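Local coordinates for protein 4-dehydrase (Streptomyces venezuelae, PDB 2PO3) that takes part in desosamine biosynthesis, probably as a pyridoxal phosphate-dependent aminotransferase acting on a TDP-linked sugar, at residues M95-T99 against T351-A355; L319-V324 against R374-L379. All coordinates share one frame; numbering follows the deposited sequence.

In the fold
The two contacts illustrate how segments distant in sequence hold together a pyridoxal phosphate-dependent transferase: contact 1 ties the central sheet to the C-terminal part of the chain, while contact 2 lies within that part. Contact 1 joins the end of strand 92-96, in the mixed sheet, to helix 349-355; contact 2 packs helix 312-321 against the long helix 369-394. Their segments alternate along the chain, so 351-355 falls between the two halves of contact 2. Their centres are 26 Å apart, and their nearest atoms about 14 Å. The side chains of Met-98 and Val-324 each lie about 10 Å from a bound external aldimine of cofactor and TDP-sugar. Thr-99, next to Met-98, touches that ligand but not 351-355.

Contact 1 of 2, residues M95-T99 against T351-A355; sequences MPSMT and TERLA
Met-98 reaches across to Thr-351 and Ala-355 from the centre of an inverse gamma turn that follows strand 92-96 of the central sheet, and the partner segment is a turn of helix 349-355. The turn is marked by a weak bond from Thr-99 N back to Ser-97 O, 3.0 Å long.

The apolar part depends largely on one methyl group. CG of Met-98 stands anti to the backbone N (chi1 180°), after which the chain bends at both chi2 and chi3 and delivers CE end-on to the helix. There CE meets Ala-355 CB at 3.5 Å and Leu-354 CB at 3.8 Å. The methyl of Thr-351, CG2, packs against the same group, 3.9 Å from Met-98 CE. Ile-119 and Leu-147 also touch the Met-98 side chain.

The polar part is indirect. A water accepts a bond from Ser-97 N at 2.8 Å and donates to Thr-351 OG1, which is also hydrogen-bonded to Asp-118. His-335 forms a second bridge, joining Ser-97 OG through one ring nitrogen and Glu-352 OE1 through the other.

Packing is tightest where the methyl abuts the helix backbone: Met-98 CE lies 3.1 Å from Thr-351 O and 3.3 Å from Ala-355 N, the acceptor and donor of one helical bond.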
loop_
_atom_site.group_PDB
_atom_site.type_symbol
_atom_site.label_atom_id
_atom_site.label_comp_id
_atom_site.label_asym_id
_atom_site.label_seq_id
_atom_site.Cartn_x
_atom_site.Cartn_y
_atom_site.Cartn_z
ATOM N N MET A 95 -14.553 -5.186 -18.183
ATOM C CA MET A 95 -13.751 -6.269 -17.660
ATOM C C MET A 95 -14.551 -7.552 -17.350
ATOM O O MET A 95 -15.785 -7.559 -17.183
ATOM C CB MET A 95 -13.082 -5.743 -16.353
ATOM C CG MET A 95 -14.101 -5.450 -15.228
ATOM S SD MET A 95 -13.405 -4.908 -13.614
ATOM C CE MET A 95 -12.644 -3.350 -14.076
ATOM N N PRO A 96 -13.852 -8.684 -17.215
ATOM C CA PRO A 96 -14.611 -9.875 -16.880
ATOM C C PRO A 96 -15.157 -9.809 -15.434
ATOM O O PRO A 96 -14.731 -9.046 -14.553
ATOM C CB PRO A 96 -13.646 -11.068 -17.031
ATOM C CG PRO A 96 -12.244 -10.478 -16.926
ATOM C CD PRO A 96 -12.385 -8.981 -17.188
ATOM N N SER A 97 -16.156 -10.612 -15.185
ATOM C CA SER A 97 -16.736 -10.695 -13.872
ATOM C C SER A 97 -16.062 -11.925 -13.264
ATOM O O SER A 97 -16.031 -12.176 -12.066
ATOM C CB SER A 97 -18.232 -10.905 -14.040
ATOM O OG SER A 97 -18.724 -11.543 -12.874
ATOM N N MET A 98 -15.487 -12.744 -14.141
ATOM C CA MET A 98 -14.759 -13.972 -13.724
ATOM C C MET A 98 -13.326 -13.599 -13.332
ATOM O O MET A 98 -12.384 -13.727 -14.129
ATOM C CB MET A 98 -14.764 -15.083 -14.834
ATOM C CG MET A 98 -14.047 -16.403 -14.563
ATOM S SD MET A 98 -14.602 -17.365 -13.109
ATOM C CE MET A 98 -16.348 -17.658 -13.489
ATOM N N THR A 99 -13.184 -13.125 -12.103
ATOM C CA THR A 99 -11.897 -12.736 -11.550
ATOM C C THR A 99 -12.029 -12.479 -10.052
ATOM O O THR A 99 -13.110 -12.583 -9.476
ATOM C CB THR A 99 -11.251 -11.540 -12.268
ATOM O OG1 THR A 99 -10.046 -11.160 -11.617
ATOM C CG2 THR A 99 -12.239 -10.393 -12.194
ATOM N N THR A 351 -19.746 -17.267 -17.291
ATOM C CA THR A 351 -19.130 -16.903 -16.061
ATOM C C THR A 351 -19.855 -17.614 -14.938
ATOM O O THR A 351 -19.293 -18.272 -14.067
ATOM C CB THR A 351 -19.317 -15.395 -15.867
ATOM O OG1 THR A 351 -18.492 -14.741 -16.816
ATOM C CG2 THR A 351 -19.005 -14.955 -14.426
ATOM N N GLU A 352 -21.151 -17.491 -14.940
ATOM C CA GLU A 352 -21.828 -18.144 -13.838
ATOM C C GLU A 352 -21.668 -19.640 -13.796
ATOM O O GLU A 352 -21.627 -20.262 -12.752
ATOM C CB GLU A 352 -23.312 -17.761 -13.824
ATOM C CG GLU A 352 -23.469 -16.242 -13.961
ATOM C CD GLU A 352 -24.851 -15.741 -13.676
ATOM O OE1 GLU A 352 -25.084 -14.625 -13.284
ATOM O OE2 GLU A 352 -25.785 -16.639 -13.837
ATOM N N ARG A 353 -21.579 -20.247 -14.951
ATOM C CA ARG A 353 -21.443 -21.677 -14.958
ATOM C C ARG A 353 -20.073 -22.147 -14.495
ATOM O O ARG A 353 -19.929 -23.153 -13.789
ATOM C CB ARG A 353 -21.809 -22.177 -16.352
ATOM C CG ARG A 353 -21.783 -23.671 -16.548
ATOM C CD ARG A 353 -21.796 -24.004 -18.043
ATOM N NE ARG A 353 -21.348 -25.367 -18.372
ATOM C CZ ARG A 353 -20.076 -25.754 -18.388
ATOM N NH1 ARG A 353 -19.069 -24.918 -18.089
ATOM N NH2 ARG A 353 -19.809 -27.018 -18.711
ATOM N N LEU A 354 -19.045 -21.427 -14.895
ATOM C CA LEU A 354 -17.691 -21.813 -14.510
ATOM C C LEU A 354 -17.482 -21.546 -13.041
ATOM O O LEU A 354 -16.912 -22.336 -12.289
ATOM C CB LEU A 354 -16.686 -20.968 -15.323
ATOM C CG LEU A 354 -15.187 -21.282 -15.169
ATOM C CD1 LEU A 354 -14.941 -22.768 -15.394
ATOM C CD2 LEU A 354 -14.420 -20.520 -16.233
ATOM N N ALA A 355 -17.964 -20.398 -12.623
ATOM C CA ALA A 355 -17.798 -20.028 -11.228
ATOM C C ALA A 355 -18.325 -21.045 -10.303
ATOM O O ALA A 355 -17.831 -21.185 -9.185
ATOM C CB ALA A 355 -18.454 -18.732 -10.862
HETATM O O HOH W 1 -16.876 -12.619 -17.061
#

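Contact 2 of 2, residues L319-V324 against R374-L379; sequences LKAEGV and RVADLL
Near-trans torsions stretch Arg-374 from CG to NE (chi2 -170°) and carry its guanidinium to Glu-322, whose carbonyl lies in the Schellman motif closing helix 312-321. Gly-323, with its positive phi, ends that helix: Val-324 N bonds back to Leu-319 O and Gly-323 N to Lys-320 O. The other partner is the long helix 369-394, so the contact illustrates a helix end docked on the side of another helix.

The main polar link is Arg-374 NH2 to Glu-322 O, 2.8 Å long. The oxygen sits at the edge of the guanidinium, close to its plane, but the bond is bent, with an N-H...O angle of 131°. A water lies between Arg-374 NE and Glu-322 O, but this bridge is doubtful, since the 2.5 Å from the water to Arg-374 NE is too short to be trusted. NH1 of the arginine is held by Gln-19 O, which helps fix the rotation of the planar group. The Glu-322 carboxylate turns instead to the N-terminal segment, where it accepts bonds from Ala-9 N and Ala-16 N.

Beside these polar groups, Leu-378 pushes CD1 against the aliphatic stem of Glu-322, 3.5 Å from its CB. The same methyl lies 4.2 Å from Leu-319 CG, the two leucine side chains running antiparallel, side by side. Val-324 brings CG2 obliquely to the guanidinium, 3.8 Å from Arg-374 NH2. Farther along, the side chains of Leu-319 and Leu-379 meet nearly perpendicular, their CD2 methyls 4.0 Å apart.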
loop_
_atom_site.group_PDB
_atom_site.type_symbol
_atom_site.label_atom_id
_atom_site.label_comp_id
_atom_site.label_asym_id
_atom_site.label_seq_id
_atom_site.Cartn_x
_atom_site.Cartn_y
_atom_site.Cartn_z
ATOM N N LEU A 319 -13.302 -31.685 2.121
ATOM C CA LEU A 319 -11.849 -31.672 2.195
ATOM C C LEU A 319 -11.378 -30.793 3.356
ATOM O O LEU A 319 -10.443 -31.101 4.089
ATOM C CB LEU A 319 -11.197 -31.221 0.880
ATOM C CG LEU A 319 -11.270 -32.205 -0.297
ATOM C CD1 LEU A 319 -12.665 -32.811 -0.477
ATOM C CD2 LEU A 319 -10.859 -31.470 -1.578
ATOM N N LYS A 320 -12.034 -29.669 3.529
ATOM C CA LYS A 320 -11.624 -28.838 4.614
ATOM C C LYS A 320 -11.670 -29.634 5.905
ATOM O O LYS A 320 -10.826 -29.500 6.787
ATOM C CB LYS A 320 -12.517 -27.630 4.737
ATOM C CG LYS A 320 -12.036 -26.726 5.857
ATOM C CD LYS A 320 -12.356 -25.262 5.599
ATOM C CE LYS A 320 -11.132 -24.353 5.578
ATOM N NZ LYS A 320 -10.502 -24.156 4.247
ATOM N N ALA A 321 -12.671 -30.484 6.038
ATOM C CA ALA A 321 -12.726 -31.254 7.265
ATOM C C ALA A 321 -11.545 -32.203 7.425
ATOM O O ALA A 321 -11.112 -32.570 8.521
ATOM C CB ALA A 321 -14.046 -31.970 7.484
ATOM N N GLU A 322 -11.006 -32.603 6.307
ATOM C CA GLU A 322 -9.878 -33.511 6.335
ATOM C C GLU A 322 -8.549 -32.798 6.487
ATOM O O GLU A 322 -7.504 -33.439 6.432
ATOM C CB GLU A 322 -9.843 -34.390 5.074
ATOM C CG GLU A 322 -10.929 -35.476 5.074
ATOM C CD GLU A 322 -10.924 -36.292 6.347
ATOM O OE1 GLU A 322 -9.920 -36.741 6.879
ATOM O OE2 GLU A 322 -12.124 -36.448 6.844
ATOM N N GLY A 323 -8.595 -31.487 6.671
ATOM C CA GLY A 323 -7.360 -30.712 6.818
ATOM C C GLY A 323 -6.742 -30.342 5.460
ATOM O O GLY A 323 -5.532 -30.146 5.321
ATOM N N VAL A 324 -7.584 -30.263 4.449
ATOM C CA VAL A 324 -7.147 -29.939 3.105
ATOM C C VAL A 324 -7.908 -28.734 2.678
ATOM O O VAL A 324 -9.085 -28.817 2.362
ATOM C CB VAL A 324 -7.478 -31.045 2.132
ATOM C CG1 VAL A 324 -6.989 -30.604 0.752
ATOM C CG2 VAL A 324 -6.796 -32.351 2.549
ATOM N N ARG A 374 -3.142 -38.102 -1.521
ATOM C CA ARG A 374 -4.119 -37.986 -0.466
ATOM C C ARG A 374 -5.299 -37.132 -0.934
ATOM O O ARG A 374 -6.452 -37.459 -0.681
ATOM C CB ARG A 374 -3.434 -37.447 0.786
ATOM C CG ARG A 374 -4.322 -36.603 1.695
ATOM C CD ARG A 374 -3.547 -35.898 2.808
ATOM N NE ARG A 374 -4.424 -35.202 3.748
ATOM C CZ ARG A 374 -4.007 -34.369 4.686
ATOM N NH1 ARG A 374 -2.713 -34.102 4.845
ATOM N NH2 ARG A 374 -4.912 -33.786 5.476
ATOM N N VAL A 375 -5.009 -36.018 -1.614
ATOM C CA VAL A 375 -6.093 -35.168 -2.082
ATOM C C VAL A 375 -6.859 -35.773 -3.232
ATOM O O VAL A 375 -8.082 -35.791 -3.234
ATOM C CB VAL A 375 -5.791 -33.667 -2.192
ATOM C CG1 VAL A 375 -4.373 -33.286 -1.774
ATOM C CG2 VAL A 375 -6.347 -32.893 -3.402
ATOM N N ALA A 376 -6.140 -36.301 -4.207
ATOM C CA ALA A 376 -6.791 -36.921 -5.349
ATOM C C ALA A 376 -7.757 -38.006 -4.892
ATOM O O ALA A 376 -8.865 -38.072 -5.373
ATOM C CB ALA A 376 -5.759 -37.553 -6.264
ATOM N N ASP A 377 -7.306 -38.841 -3.941
ATOM C CA ASP A 377 -8.054 -39.942 -3.355
ATOM C C ASP A 377 -9.338 -39.489 -2.718
ATOM O O ASP A 377 -10.385 -40.128 -2.852
ATOM C CB ASP A 377 -7.225 -40.678 -2.309
ATOM C CG ASP A 377 -6.286 -41.658 -2.938
ATOM O OD1 ASP A 377 -6.241 -41.874 -4.151
ATOM O OD2 ASP A 377 -5.529 -42.231 -2.024
ATOM N N LEU A 378 -9.215 -38.372 -2.015
ATOM C CA LEU A 378 -10.329 -37.731 -1.357
ATOM C C LEU A 378 -11.282 -37.194 -2.442
ATOM O O LEU A 378 -12.504 -37.312 -2.373
ATOM C CB LEU A 378 -9.790 -36.583 -0.491
ATOM C CG LEU A 378 -10.032 -36.727 1.010
ATOM C CD1 LEU A 378 -9.661 -35.433 1.758
ATOM C CD2 LEU A 378 -11.501 -37.051 1.255
ATOM N N LEU A 379 -10.735 -36.613 -3.496
ATOM C CA LEU A 379 -11.601 -36.114 -4.553
ATOM C C LEU A 379 -12.323 -37.255 -5.260
ATOM O O LEU A 379 -13.509 -37.180 -5.607
ATOM C CB LEU A 379 -10.785 -35.403 -5.621
ATOM C CG LEU A 379 -10.523 -33.942 -5.285
ATOM C CD1 LEU A 379 -9.818 -33.283 -6.463
ATOM C CD2 LEU A 379 -11.852 -33.241 -5.067
HETATM O O HOH W 2 -6.778 -35.725 4.346
#